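Local structure of proline dehydrogenase (3HAZ) at residues Pro9-Tyr14 with Glu520-Thr525; Val79-Ala83 with Ser113-Leu117; Phe169-Ile175 with Ala444-His449; Asp206-Tyr210 with His449-Leu453. The protein probably oxidises proline to glutamate in two steps, pairing an FAD-dependent proline dehydrogenase with an NAD-dependent aldehyde dehydrogenase of the glutamate semialdehyde intermediate in one chain. Residues are numbered along the deposited sequence.

Contact 1: Pro9-Tyr14 with Glu520-Thr525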
loop_
_atom_site.group_PDB
_atom_site.type_symbol
_atom_site.label_atom_id
_atom_site.label_comp_id
_atom_site.label_asym_id
_atom_site.label_seq_id
_atom_site.Cartn_x
_atom_site.Cartn_y
_atom_site.Cartn_z
ATOM N N PRO A 9 5.195 -25.130 -51.568
ATOM C CA PRO A 9 4.009 -24.823 -50.764
ATOM C C PRO A 9 4.377 -23.913 -49.600
ATOM O O PRO A 9 5.355 -24.180 -48.909
ATOM C CB PRO A 9 3.570 -26.195 -50.260
ATOM C CG PRO A 9 4.029 -27.140 -51.329
ATOM C CD PRO A 9 5.321 -26.571 -51.851
ATOM N N PHE A 10 3.606 -22.847 -49.399
ATOM C CA PHE A 10 3.920 -21.855 -48.373
ATOM C C PHE A 10 3.955 -22.459 -46.967
ATOM O O PHE A 10 3.038 -23.177 -46.567
ATOM C CB PHE A 10 2.908 -20.714 -48.430
ATOM C CG PHE A 10 3.233 -19.564 -47.524
ATOM C CD1 PHE A 10 4.191 -18.632 -47.883
ATOM C CD2 PHE A 10 2.560 -19.399 -46.330
ATOM C CE1 PHE A 10 4.481 -17.560 -47.056
ATOM C CE2 PHE A 10 2.843 -18.327 -45.495
ATOM C CZ PHE A 10 3.807 -17.410 -45.859
ATOM N N THR A 11 5.007 -22.150 -46.210
ATOM C CA THR A 11 5.173 -22.728 -44.883
ATOM C C THR A 11 6.021 -21.873 -43.924
ATOM O O THR A 11 6.901 -22.385 -43.231
ATOM C CB THR A 11 5.761 -24.161 -44.975
ATOM O OG1 THR A 11 5.962 -24.689 -43.658
ATOM C CG2 THR A 11 7.085 -24.157 -45.726
ATOM N N ALA A 12 5.743 -20.575 -43.872
ATOM C CA ALA A 12 6.442 -19.679 -42.948
ATOM C C ALA A 12 6.122 -20.006 -41.488
ATOM O O ALA A 12 5.048 -20.532 -41.189
ATOM C CB ALA A 12 6.089 -18.229 -43.250
ATOM N N PRO A 13 7.058 -19.696 -40.573
ATOM C CA PRO A 13 6.805 -19.896 -39.140
ATOM C C PRO A 13 5.550 -19.150 -38.693
ATOM O O PRO A 13 5.384 -17.973 -39.015
ATOM C CB PRO A 13 8.055 -19.306 -38.477
ATOM C CG PRO A 13 9.130 -19.469 -39.518
ATOM C CD PRO A 13 8.423 -19.203 -40.828
ATOM N N TYR A 14 4.692 -19.842 -37.948
ATOM C CA TYR A 14 3.344 -19.371 -37.646
ATOM C C TYR A 14 3.306 -18.153 -36.733
ATOM O O TYR A 14 2.574 -17.200 -36.993
ATOM C CB TYR A 14 2.529 -20.505 -37.013
ATOM C CG TYR A 14 1.029 -20.361 -37.167
ATOM C CD1 TYR A 14 0.407 -20.626 -38.387
ATOM C CD2 TYR A 14 0.233 -19.971 -36.095
ATOM C CE1 TYR A 14 -0.963 -20.508 -38.534
ATOM C CE2 TYR A 14 -1.137 -19.848 -36.233
ATOM C CZ TYR A 14 -1.730 -20.119 -37.455
ATOM O OH TYR A 14 -3.094 -20.000 -37.598
ATOM N N GLU A 520 -1.286 -26.185 -33.837
ATOM C CA GLU A 520 -2.076 -25.543 -34.883
ATOM C C GLU A 520 -2.092 -26.410 -36.137
ATOM O O GLU A 520 -1.082 -26.517 -36.841
ATOM C CB GLU A 520 -1.540 -24.147 -35.210
ATOM C CG GLU A 520 -2.312 -23.441 -36.326
ATOM C CD GLU A 520 -3.818 -23.473 -36.103
ATOM O OE1 GLU A 520 -4.294 -22.773 -35.184
ATOM O OE2 GLU A 520 -4.527 -24.194 -36.848
ATOM N N PHE A 521 -3.239 -27.032 -36.405
ATOM C CA PHE A 521 -3.386 -27.929 -37.543
ATOM C C PHE A 521 -3.262 -27.157 -38.860
ATOM O O PHE A 521 -2.968 -27.739 -39.905
ATOM C CB PHE A 521 -4.739 -28.645 -37.480
ATOM C CG PHE A 521 -4.798 -29.760 -36.469
ATOM C CD1 PHE A 521 -3.890 -29.825 -35.427
ATOM C CD2 PHE A 521 -5.788 -30.724 -36.546
ATOM C CE1 PHE A 521 -3.954 -30.843 -34.495
ATOM C CE2 PHE A 521 -5.858 -31.742 -35.616
ATOM C CZ PHE A 521 -4.939 -31.802 -34.589
ATOM N N GLY A 522 -3.481 -25.845 -38.796
ATOM C CA GLY A 522 -3.411 -24.995 -39.972
ATOM C C GLY A 522 -1.996 -24.585 -40.335
ATOM O O GLY A 522 -1.790 -23.823 -41.279
ATOM N N ALA A 523 -1.024 -25.072 -39.566
ATOM C CA ALA A 523 0.388 -24.875 -39.873
ATOM C C ALA A 523 0.959 -26.218 -40.296
ATOM O O ALA A 523 1.217 -27.077 -39.452
ATOM C CB ALA A 523 1.132 -24.343 -38.653
ATOM N N ARG A 524 1.164 -26.401 -41.597
ATOM C CA ARG A 524 1.481 -27.728 -42.131
ATOM C C ARG A 524 2.722 -28.372 -41.506
ATOM O O ARG A 524 2.789 -29.595 -41.372
ATOM C CB ARG A 524 1.583 -27.709 -43.662
ATOM C CG ARG A 524 2.838 -27.060 -44.224
ATOM C CD ARG A 524 2.865 -27.121 -45.758
ATOM N NE ARG A 524 2.355 -25.901 -46.387
ATOM C CZ ARG A 524 1.389 -25.857 -47.305
ATOM N NH1 ARG A 524 0.797 -26.967 -47.724
ATOM N NH2 ARG A 524 1.016 -24.689 -47.816
ATOM N N THR A 525 3.699 -27.560 -41.121
ATOM C CA THR A 525 4.886 -28.090 -40.464
ATOM C C THR A 525 4.511 -28.726 -39.127
ATOM O O THR A 525 4.988 -29.810 -38.792
ATOM C CB THR A 525 5.953 -26.999 -40.233
ATOM O OG1 THR A 525 6.329 -26.423 -41.490
ATOM C CG2 THR A 525 7.187 -27.594 -39.583
HETATM O O HOH W 1 3.975 -24.665 -41.737
HETATM O O HOH W 2 -4.604 -20.084 -35.509
#
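Arg524 makes the firmest link between the extended segment Pro9-Tyr14 and the turn and helix start Glu520-Thr525. Its side chain leaves the backbone sideways with chi1 p, runs straight through chi2 t and bends at chi3 (96°), which brings the guanidinium to the carbonyl of Phe10: NE and NH2 both donate to Phe10 O, each at 2.8 Å. Pro9 lies over one face of that guanidinium, its CB 3.7 Å from Arg524 CZ, while NH1 forms a salt bridge with Asp292. The ring of Phe10, chi1 t, leads away from the turn and packs on Leu287, Leu291 and Val323. Thr11 holds OG1 2.8 Å from Thr525 OG1, and water 1 joins Thr11 OG1 (2.8 Å) to Thr525 N (3.0 Å). At the other end Tyr14, also chi1 t, lays its ring beside the turn; Glu520 CG sits over a face, 3.9 Å from the ring centroid, in a CH-pi contact, and Ala523 CB is 3.8 Å from Tyr14 CD1. Water 2 bridges Tyr14 OH (2.6 Å) and Glu520 OE1 (2.7 Å). Glu520 folds back, chi2 p, so that OE2 accepts from Gly522 N at 2.8 Å. Glu520 to Ala523 form a type I beta turn, closed by Ala523 N to Glu520 O at 3.1 Å, leading into helix 524-536 with Ala523 as N-cap, and it clasps the N-terminal arm against helices 287-298 and 320-333 of the proline dehydrogenase barrel.

Contact 2: Val79-Ala83 with Ser113-Leu117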
loop_
_atom_site.group_PDB
_atom_site.type_symbol
_atom_site.label_atom_id
_atom_site.label_comp_id
_atom_site.label_asym_id
_atom_site.label_seq_id
_atom_site.Cartn_x
_atom_site.Cartn_y
_atom_site.Cartn_z
ATOM N N VAL A 79 -30.710 -4.823 -38.201
ATOM C CA VAL A 79 -31.546 -5.933 -38.631
ATOM C C VAL A 79 -32.995 -5.481 -38.740
ATOM O O VAL A 79 -33.669 -5.760 -39.728
ATOM C CB VAL A 79 -31.439 -7.129 -37.659
ATOM C CG1 VAL A 79 -32.549 -8.152 -37.930
ATOM C CG2 VAL A 79 -30.070 -7.777 -37.775
ATOM N N LEU A 80 -33.478 -4.787 -37.716
ATOM C CA LEU A 80 -34.831 -4.259 -37.749
ATOM C C LEU A 80 -34.972 -3.283 -38.926
ATOM O O LEU A 80 -35.985 -3.277 -39.624
ATOM C CB LEU A 80 -35.160 -3.558 -36.429
ATOM C CG LEU A 80 -36.522 -2.870 -36.354
ATOM C CD1 LEU A 80 -37.646 -3.863 -36.666
ATOM C CD2 LEU A 80 -36.732 -2.227 -34.992
ATOM N N ALA A 81 -33.945 -2.463 -39.143
ATOM C CA ALA A 81 -33.936 -1.511 -40.252
ATOM C C ALA A 81 -34.131 -2.207 -41.599
ATOM O O ALA A 81 -34.954 -1.777 -42.404
ATOM C CB ALA A 81 -32.651 -0.672 -40.251
ATOM N N GLU A 82 -33.396 -3.292 -41.844
ATOM C CA GLU A 82 -33.524 -3.990 -43.128
ATOM C C GLU A 82 -34.926 -4.576 -43.329
ATOM O O GLU A 82 -35.513 -4.440 -44.402
ATOM C CB GLU A 82 -32.448 -5.071 -43.296
ATOM C CG GLU A 82 -32.534 -5.838 -44.624
ATOM C CD GLU A 82 -32.343 -4.942 -45.843
ATOM O OE1 GLU A 82 -31.962 -3.770 -45.662
ATOM O OE2 GLU A 82 -32.564 -5.403 -46.984
ATOM N N ALA A 83 -35.459 -5.231 -42.302
ATOM C CA ALA A 83 -36.830 -5.729 -42.350
ATOM C C ALA A 83 -37.789 -4.600 -42.701
ATOM O O ALA A 83 -38.644 -4.756 -43.568
ATOM C CB ALA A 83 -37.224 -6.359 -41.012
ATOM N N SER A 113 -37.848 -9.724 -36.801
ATOM C CA SER A 113 -36.961 -9.041 -37.744
ATOM C C SER A 113 -35.728 -9.882 -38.071
ATOM O O SER A 113 -35.243 -9.860 -39.201
ATOM C CB SER A 113 -36.533 -7.665 -37.221
ATOM O OG SER A 113 -35.879 -7.774 -35.963
ATOM N N THR A 114 -35.225 -10.627 -37.086
ATOM C CA THR A 114 -34.065 -11.483 -37.319
ATOM C C THR A 114 -34.441 -12.737 -38.129
ATOM O O THR A 114 -33.705 -13.137 -39.037
ATOM C CB THR A 114 -33.347 -11.883 -36.002
ATOM O OG1 THR A 114 -33.166 -10.730 -35.166
ATOM C CG2 THR A 114 -31.994 -12.495 -36.309
ATOM N N ALA A 115 -35.580 -13.351 -37.799
ATOM C CA ALA A 115 -36.096 -14.501 -38.560
ATOM C C ALA A 115 -36.335 -14.131 -40.019
ATOM O O ALA A 115 -36.159 -14.955 -40.923
ATOM C CB ALA A 115 -37.401 -15.020 -37.943
ATOM N N PHE A 116 -36.760 -12.890 -40.234
ATOM C CA PHE A 116 -36.985 -12.371 -41.577
ATOM C C PHE A 116 -35.800 -12.623 -42.504
ATOM O O PHE A 116 -35.985 -12.867 -43.689
ATOM C CB PHE A 116 -37.268 -10.868 -41.537
ATOM C CG PHE A 116 -37.248 -10.214 -42.891
ATOM C CD1 PHE A 116 -38.316 -10.370 -43.766
ATOM C CD2 PHE A 116 -36.161 -9.445 -43.292
ATOM C CE1 PHE A 116 -38.305 -9.763 -45.022
ATOM C CE2 PHE A 116 -36.143 -8.834 -44.550
ATOM C CZ PHE A 116 -37.215 -8.998 -45.414
ATOM N N LEU A 117 -34.588 -12.560 -41.958
ATOM C CA LEU A 117 -33.379 -12.716 -42.768
ATOM C C LEU A 117 -33.218 -14.118 -43.357
ATOM O O LEU A 117 -32.567 -14.288 -44.391
ATOM C CB LEU A 117 -32.134 -12.343 -41.962
ATOM C CG LEU A 117 -32.044 -10.907 -41.449
ATOM C CD1 LEU A 117 -30.810 -10.746 -40.564
ATOM C CD2 LEU A 117 -32.014 -9.909 -42.606
#
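Ser113 opens the second segment at the closest backbone approach, its CA 5.2 Å from that of Leu80. Its CB points toward helix 71-85, 3.8 Å from Leu80 CA and 4.1 Å from Ala83 CB, while OG is hydrogen-bonded to His109 O and Glu110 O. Val79 CG1 packs against Ser113 O at 3.4 Å. Thr114 follows beside the same valine, its CA 3.7 Å from Val79 CG1, with OG1 bonded to Glu110 O. Small residues thus let helices 71-85 and 106-115, which probably belong to the N-terminal, DNA-binding-type domain of PutA, pack closely, while Ala115 points away toward helix 804-819. Phe116, chi1 t, turns its ring across to Ala83: CE2 is 3.9 Å from Ala83 CA and CD2 4.0 Å from Ala83 CB. Leu117 leaves sideways, yet its CD1 reaches to 4.1 Å from Val79 CG1, and the same side chain packs on Leu452 and Leu453 of helix 452-463.

Contact 3: Phe169-Ile175 with Ala444-His449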
loop_
_atom_site.group_PDB
_atom_site.type_symbol
_atom_site.label_atom_id
_atom_site.label_comp_id
_atom_site.label_asym_id
_atom_site.label_seq_id
_atom_site.Cartn_x
_atom_site.Cartn_y
_atom_site.Cartn_z
ATOM N N PHE A 169 -25.538 -0.833 -48.205
ATOM C CA PHE A 169 -25.609 -2.252 -48.501
ATOM C C PHE A 169 -26.466 -2.453 -49.739
ATOM O O PHE A 169 -27.409 -1.705 -49.965
ATOM C CB PHE A 169 -26.196 -3.014 -47.315
ATOM C CG PHE A 169 -25.331 -2.978 -46.089
ATOM C CD1 PHE A 169 -24.553 -4.069 -45.746
ATOM C CD2 PHE A 169 -25.289 -1.852 -45.289
ATOM C CE1 PHE A 169 -23.744 -4.040 -44.626
ATOM C CE2 PHE A 169 -24.488 -1.818 -44.162
ATOM C CZ PHE A 169 -23.710 -2.918 -43.834
ATOM N N VAL A 170 -26.112 -3.447 -50.545
ATOM C CA VAL A 170 -26.917 -3.847 -51.690
ATOM C C VAL A 170 -27.490 -5.239 -51.402
ATOM O O VAL A 170 -26.811 -6.252 -51.588
ATOM C CB VAL A 170 -26.078 -3.879 -52.982
ATOM C CG1 VAL A 170 -26.915 -4.402 -54.138
ATOM C CG2 VAL A 170 -25.517 -2.478 -53.300
ATOM N N LEU A 171 -28.739 -5.277 -50.946
ATOM C CA LEU A 171 -29.313 -6.488 -50.355
ATOM C C LEU A 171 -30.605 -6.930 -51.039
ATOM O O LEU A 171 -31.323 -6.116 -51.605
ATOM C CB LEU A 171 -29.604 -6.235 -48.875
ATOM C CG LEU A 171 -28.510 -6.522 -47.841
ATOM C CD1 LEU A 171 -27.121 -6.485 -48.450
ATOM C CD2 LEU A 171 -28.620 -5.558 -46.678
ATOM N N GLY A 172 -30.899 -8.223 -50.959
ATOM C CA GLY A 172 -32.148 -8.767 -51.459
ATOM C C GLY A 172 -32.409 -10.130 -50.847
ATOM O O GLY A 172 -31.526 -10.711 -50.219
ATOM N N GLU A 173 -33.618 -10.648 -51.025
ATOM C CA GLU A 173 -33.940 -11.980 -50.529
ATOM C C GLU A 173 -33.124 -13.041 -51.262
ATOM O O GLU A 173 -32.783 -14.079 -50.695
ATOM C CB GLU A 173 -35.432 -12.265 -50.674
ATOM C CG GLU A 173 -36.302 -11.461 -49.727
ATOM C CD GLU A 173 -37.713 -12.012 -49.624
ATOM O OE1 GLU A 173 -37.929 -13.185 -50.004
ATOM O OE2 GLU A 173 -38.604 -11.271 -49.157
ATOM N N THR A 174 -32.816 -12.764 -52.522
ATOM C CA THR A 174 -31.983 -13.637 -53.334
ATOM C C THR A 174 -30.916 -12.770 -53.987
ATOM O O THR A 174 -31.019 -11.545 -53.969
ATOM C CB THR A 174 -32.795 -14.312 -54.459
ATOM O OG1 THR A 174 -33.336 -13.309 -55.332
ATOM C CG2 THR A 174 -33.927 -15.174 -53.886
ATOM N N ILE A 175 -29.902 -13.394 -54.575
ATOM C CA ILE A 175 -28.837 -12.627 -55.212
ATOM C C ILE A 175 -29.413 -11.813 -56.378
ATOM O O ILE A 175 -29.051 -10.650 -56.570
ATOM C CB ILE A 175 -27.630 -13.528 -55.645
ATOM C CG1 ILE A 175 -26.419 -12.683 -56.059
ATOM C CG2 ILE A 175 -28.009 -14.445 -56.797
ATOM C CD1 ILE A 175 -25.967 -11.667 -55.015
ATOM N N ALA A 444 -18.947 -2.169 -52.596
ATOM C CA ALA A 444 -20.251 -2.229 -51.953
ATOM C C ALA A 444 -20.521 -3.652 -51.480
ATOM O O ALA A 444 -20.258 -4.618 -52.206
ATOM C CB ALA A 444 -21.348 -1.765 -52.929
ATOM N N PRO A 445 -21.032 -3.798 -50.251
ATOM C CA PRO A 445 -21.431 -5.134 -49.806
ATOM C C PRO A 445 -22.649 -5.560 -50.609
ATOM O O PRO A 445 -23.614 -4.793 -50.695
ATOM C CB PRO A 445 -21.812 -4.918 -48.336
ATOM C CG PRO A 445 -21.152 -3.610 -47.953
ATOM C CD PRO A 445 -21.199 -2.788 -49.197
ATOM N N VAL A 446 -22.591 -6.745 -51.206
ATOM C CA VAL A 446 -23.655 -7.213 -52.088
ATOM C C VAL A 446 -24.019 -8.642 -51.744
ATOM O O VAL A 446 -23.153 -9.511 -51.760
ATOM C CB VAL A 446 -23.215 -7.201 -53.571
ATOM C CG1 VAL A 446 -24.328 -7.765 -54.463
ATOM C CG2 VAL A 446 -22.794 -5.797 -54.018
ATOM N N GLY A 447 -25.294 -8.894 -51.446
ATOM C CA GLY A 447 -25.753 -10.258 -51.267
ATOM C C GLY A 447 -27.171 -10.469 -50.760
ATOM O O GLY A 447 -27.986 -9.551 -50.723
ATOM N N SER A 448 -27.454 -11.705 -50.356
ATOM C CA SER A 448 -28.765 -12.087 -49.832
ATOM C C SER A 448 -28.908 -11.843 -48.329
ATOM O O SER A 448 -27.918 -11.841 -47.592
ATOM C CB SER A 448 -29.024 -13.563 -50.129
ATOM O OG SER A 448 -29.026 -13.783 -51.523
ATOM N N HIS A 449 -30.148 -11.647 -47.882
ATOM C CA HIS A 449 -30.438 -11.472 -46.459
ATOM C C HIS A 449 -29.888 -12.613 -45.587
ATOM O O HIS A 449 -29.477 -12.391 -44.448
ATOM C CB HIS A 449 -31.948 -11.349 -46.218
ATOM C CG HIS A 449 -32.554 -10.089 -46.757
ATOM N ND1 HIS A 449 -33.760 -10.070 -47.423
ATOM C CD2 HIS A 449 -32.118 -8.805 -46.727
ATOM C CE1 HIS A 449 -34.044 -8.832 -47.782
ATOM N NE2 HIS A 449 -33.064 -8.045 -47.371
#
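The axes of the short parallel strand segments 170-172 and 444-448 approach to 4.9 Å, with 7° between their directions. Four backbone hydrogen bonds set the register: Val170 N to Pro445 O (2.8 Å), Gly447 N to Val170 O (3.0 Å), Gly172 N to Gly447 O (3.2 Å) and, just past the strand, His449 N to Gly172 O (2.9 Å). On one face Val170 CB abuts Val446 CG2 at 3.9 Å, and Val170 CG2 touches Ala444 CB at 4.2 Å. After the turn at Glu173-Thr174, Ile175 brings CD1 back over the strand on this Val170/Val446 face, 4.3 Å from Val446 CG1 and 4.0 Å from Gly447 CA. At the opposite end Phe169 leans on the proline ring, CD1 3.9 Å from Pro445 CB. The His449 ring folds back over Gly172 O and wedges between Leu171 CB, 4.2 Å from His449 NE2, and Glu173 CA, 3.7 Å from His449 ND1; NE2 is hydrogen-bonded to Glu82. Strand 440-448 belongs to the parallel barrel sheet of the proline dehydrogenase part, and the side chain of Pro445 is about 9 Å from the bound FAD. There the strand also pairs with 193-196, while Phe169 reaches helices 71-85 and 452-463 and Leu171 touches Glu82, so strand 170-172 is set beside the barrel strand at the junction with the helices of the N-terminal region.

Contact 4: Asp206-Tyr210 with His449-Leu453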
loop_
_atom_site.group_PDB
_atom_site.type_symbol
_atom_site.label_atom_id
_atom_site.label_comp_id
_atom_site.label_asym_id
_atom_site.label_seq_id
_atom_site.Cartn_x
_atom_site.Cartn_y
_atom_site.Cartn_z
ATOM N N ASP A 206 -24.938 -24.896 -49.979
ATOM C CA ASP A 206 -24.455 -23.524 -49.736
ATOM C C ASP A 206 -23.345 -23.180 -50.719
ATOM O O ASP A 206 -23.343 -22.106 -51.318
ATOM C CB ASP A 206 -23.872 -23.359 -48.332
ATOM C CG ASP A 206 -24.926 -23.183 -47.262
ATOM O OD1 ASP A 206 -26.019 -22.669 -47.564
ATOM O OD2 ASP A 206 -24.637 -23.548 -46.099
ATOM N N ALA A 207 -22.377 -24.087 -50.846
ATOM C CA ALA A 207 -21.234 -23.870 -51.729
ATOM C C ALA A 207 -21.644 -23.639 -53.186
ATOM O O ALA A 207 -21.011 -22.854 -53.888
ATOM C CB ALA A 207 -20.250 -25.031 -51.632
ATOM N N ARG A 208 -22.690 -24.333 -53.639
ATOM C CA ARG A 208 -23.199 -24.164 -55.005
ATOM C C ARG A 208 -23.917 -22.825 -55.144
ATOM O O ARG A 208 -23.785 -22.130 -56.156
ATOM C CB ARG A 208 -24.159 -25.300 -55.387
ATOM C CG ARG A 208 -23.523 -26.691 -55.401
ATOM C CD ARG A 208 -24.354 -27.701 -56.208
ATOM N NE ARG A 208 -25.649 -27.981 -55.590
ATOM C CZ ARG A 208 -25.827 -28.854 -54.601
ATOM N NH1 ARG A 208 -24.789 -29.524 -54.117
ATOM N NH2 ARG A 208 -27.035 -29.053 -54.089
ATOM N N ARG A 209 -24.691 -22.474 -54.124
ATOM C CA ARG A 209 -25.430 -21.220 -54.139
ATOM C C ARG A 209 -24.463 -20.046 -54.218
ATOM O O ARG A 209 -24.667 -19.117 -54.990
ATOM C CB ARG A 209 -26.302 -21.095 -52.891
ATOM C CG ARG A 209 -26.971 -19.743 -52.764
ATOM C CD ARG A 209 -28.033 -19.758 -51.683
ATOM N NE ARG A 209 -27.459 -20.011 -50.367
ATOM C CZ ARG A 209 -26.849 -19.087 -49.636
ATOM N NH1 ARG A 209 -26.726 -17.846 -50.100
ATOM N NH2 ARG A 209 -26.360 -19.403 -48.446
ATOM N N TYR A 210 -23.409 -20.091 -53.409
ATOM C CA TYR A 210 -22.422 -19.015 -53.408
ATOM C C TYR A 210 -21.692 -18.941 -54.736
ATOM O O TYR A 210 -21.462 -17.851 -55.255
ATOM C CB TYR A 210 -21.405 -19.187 -52.274
ATOM C CG TYR A 210 -21.954 -18.893 -50.902
ATOM C CD1 TYR A 210 -22.561 -17.673 -50.628
ATOM C CD2 TYR A 210 -21.854 -19.832 -49.871
ATOM C CE1 TYR A 210 -23.062 -17.391 -49.371
ATOM C CE2 TYR A 210 -22.345 -19.558 -48.609
ATOM C CZ TYR A 210 -22.947 -18.333 -48.364
ATOM O OH TYR A 210 -23.438 -18.050 -47.112
ATOM N N HIS A 449 -30.148 -11.647 -47.882
ATOM C CA HIS A 449 -30.438 -11.472 -46.459
ATOM C C HIS A 449 -29.888 -12.613 -45.587
ATOM O O HIS A 449 -29.477 -12.391 -44.448
ATOM C CB HIS A 449 -31.948 -11.349 -46.218
ATOM C CG HIS A 449 -32.554 -10.089 -46.757
ATOM N ND1 HIS A 449 -33.760 -10.070 -47.423
ATOM C CD2 HIS A 449 -32.118 -8.805 -46.727
ATOM C CE1 HIS A 449 -34.044 -8.832 -47.782
ATOM N NE2 HIS A 449 -33.064 -8.045 -47.371
ATOM N N ARG A 450 -29.904 -13.833 -46.111
ATOM C CA ARG A 450 -29.472 -14.991 -45.326
ATOM C C ARG A 450 -27.977 -14.942 -45.002
ATOM O O ARG A 450 -27.497 -15.699 -44.163
ATOM C CB ARG A 450 -29.822 -16.295 -46.041
ATOM C CG ARG A 450 -29.078 -16.499 -47.346
ATOM C CD ARG A 450 -29.738 -17.587 -48.184
ATOM N NE ARG A 450 -29.570 -18.917 -47.606
ATOM C CZ ARG A 450 -30.166 -20.007 -48.082
ATOM N NH1 ARG A 450 -30.969 -19.910 -49.134
ATOM N NH2 ARG A 450 -29.964 -21.189 -47.508
ATOM N N ASP A 451 -27.254 -14.028 -45.648
ATOM C CA ASP A 451 -25.818 -13.880 -45.420
ATOM C C ASP A 451 -25.453 -12.566 -44.732
ATOM O O ASP A 451 -24.276 -12.272 -44.513
ATOM C CB ASP A 451 -25.065 -14.004 -46.738
ATOM C CG ASP A 451 -25.307 -15.335 -47.407
ATOM O OD1 ASP A 451 -25.126 -16.355 -46.721
ATOM O OD2 ASP A 451 -25.686 -15.362 -48.597
ATOM N N LEU A 452 -26.463 -11.783 -44.382
ATOM C CA LEU A 452 -26.215 -10.481 -43.770
ATOM C C LEU A 452 -25.661 -10.556 -42.338
ATOM O O LEU A 452 -24.662 -9.911 -42.024
ATOM C CB LEU A 452 -27.486 -9.639 -43.783
ATOM C CG LEU A 452 -27.344 -8.302 -43.056
ATOM C CD1 LEU A 452 -26.226 -7.466 -43.683
ATOM C CD2 LEU A 452 -28.663 -7.559 -43.055
ATOM N N LEU A 453 -26.321 -11.322 -41.471
ATOM C CA LEU A 453 -25.953 -11.370 -40.048
ATOM C C LEU A 453 -24.473 -11.664 -39.814
ATOM O O LEU A 453 -23.796 -10.940 -39.088
ATOM C CB LEU A 453 -26.786 -12.416 -39.309
ATOM C CG LEU A 453 -28.089 -12.055 -38.593
ATOM C CD1 LEU A 453 -28.523 -13.240 -37.708
ATOM C CD2 LEU A 453 -27.952 -10.791 -37.770
#
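Asp451 receives both of the strongest bonds. Tyr210 OH donates to Asp451 OD1 at 2.4 Å, a very short hydrogen bond, and Arg209 NH1 forms a salt bridge with Asp451 OD2 at 3.1 Å. The carboxylate thus spans two neighbouring side chains of helix 204-223, holding the tyrosine at its ring edge and the guanidinium near its plane. Behind Arg209 a further link closes the network: NH2 reaches Asp206 OD1 at 3.4 Å, a salt bridge within the helix whose hydrogen bond is weak, while Asp206 OD2 accepts from the backbone N of Arg202. In the barrel of the proline dehydrogenase part, these links fasten helix 204-223, which follows strand 193-196, to the short 3-10 segment 449-451 that joins strand 440-448 to helix 452-463. Beyond the salt bridges, the guanidinium groups of Arg209 and Arg450 stack flat, centres 3.8 Å apart and planes at 13°. Their nitrogens Arg209 NH2 and Arg450 NE come to 3.4 Å as two like-charged donors. Asp451 and Asp206 probably help to offset the repulsion; Asp206 OD1, 4.2 Å from Arg450 NH2 and well out of the guanidinium plane, contributes charge only. The backbones stay far apart, 10.1 Å between Tyr210 CA and Asp451 CA, and long side chains fill the gap. Farther out, Leu453 turns to other partners, packing on Leu75 and Val79 of helix 71-85 and on Leu117.

Contacts 2, 3 and 4 form one cluster, with centres 10 to 16 Å apart, whereas the centre of contact 1 lies about 29 to 40 Å from theirs, across the middle of the chain from contact 2. Contact 1 joins the chain's start to residues 520-525, so its loop encloses the other three. Contact 2 closes before contacts 3 and 4 open, and those two cross and share His449, where strand 440-448 passes into helix 452-463. His449 NE2 meets Glu82 OE2 of contact 2 at 2.7 Å, and Leu453 CG packs on Leu117 CD1 at 3.6 Å. The strand-to-helix junction at His449 is thus one place where the barrel meets the N-terminal helices.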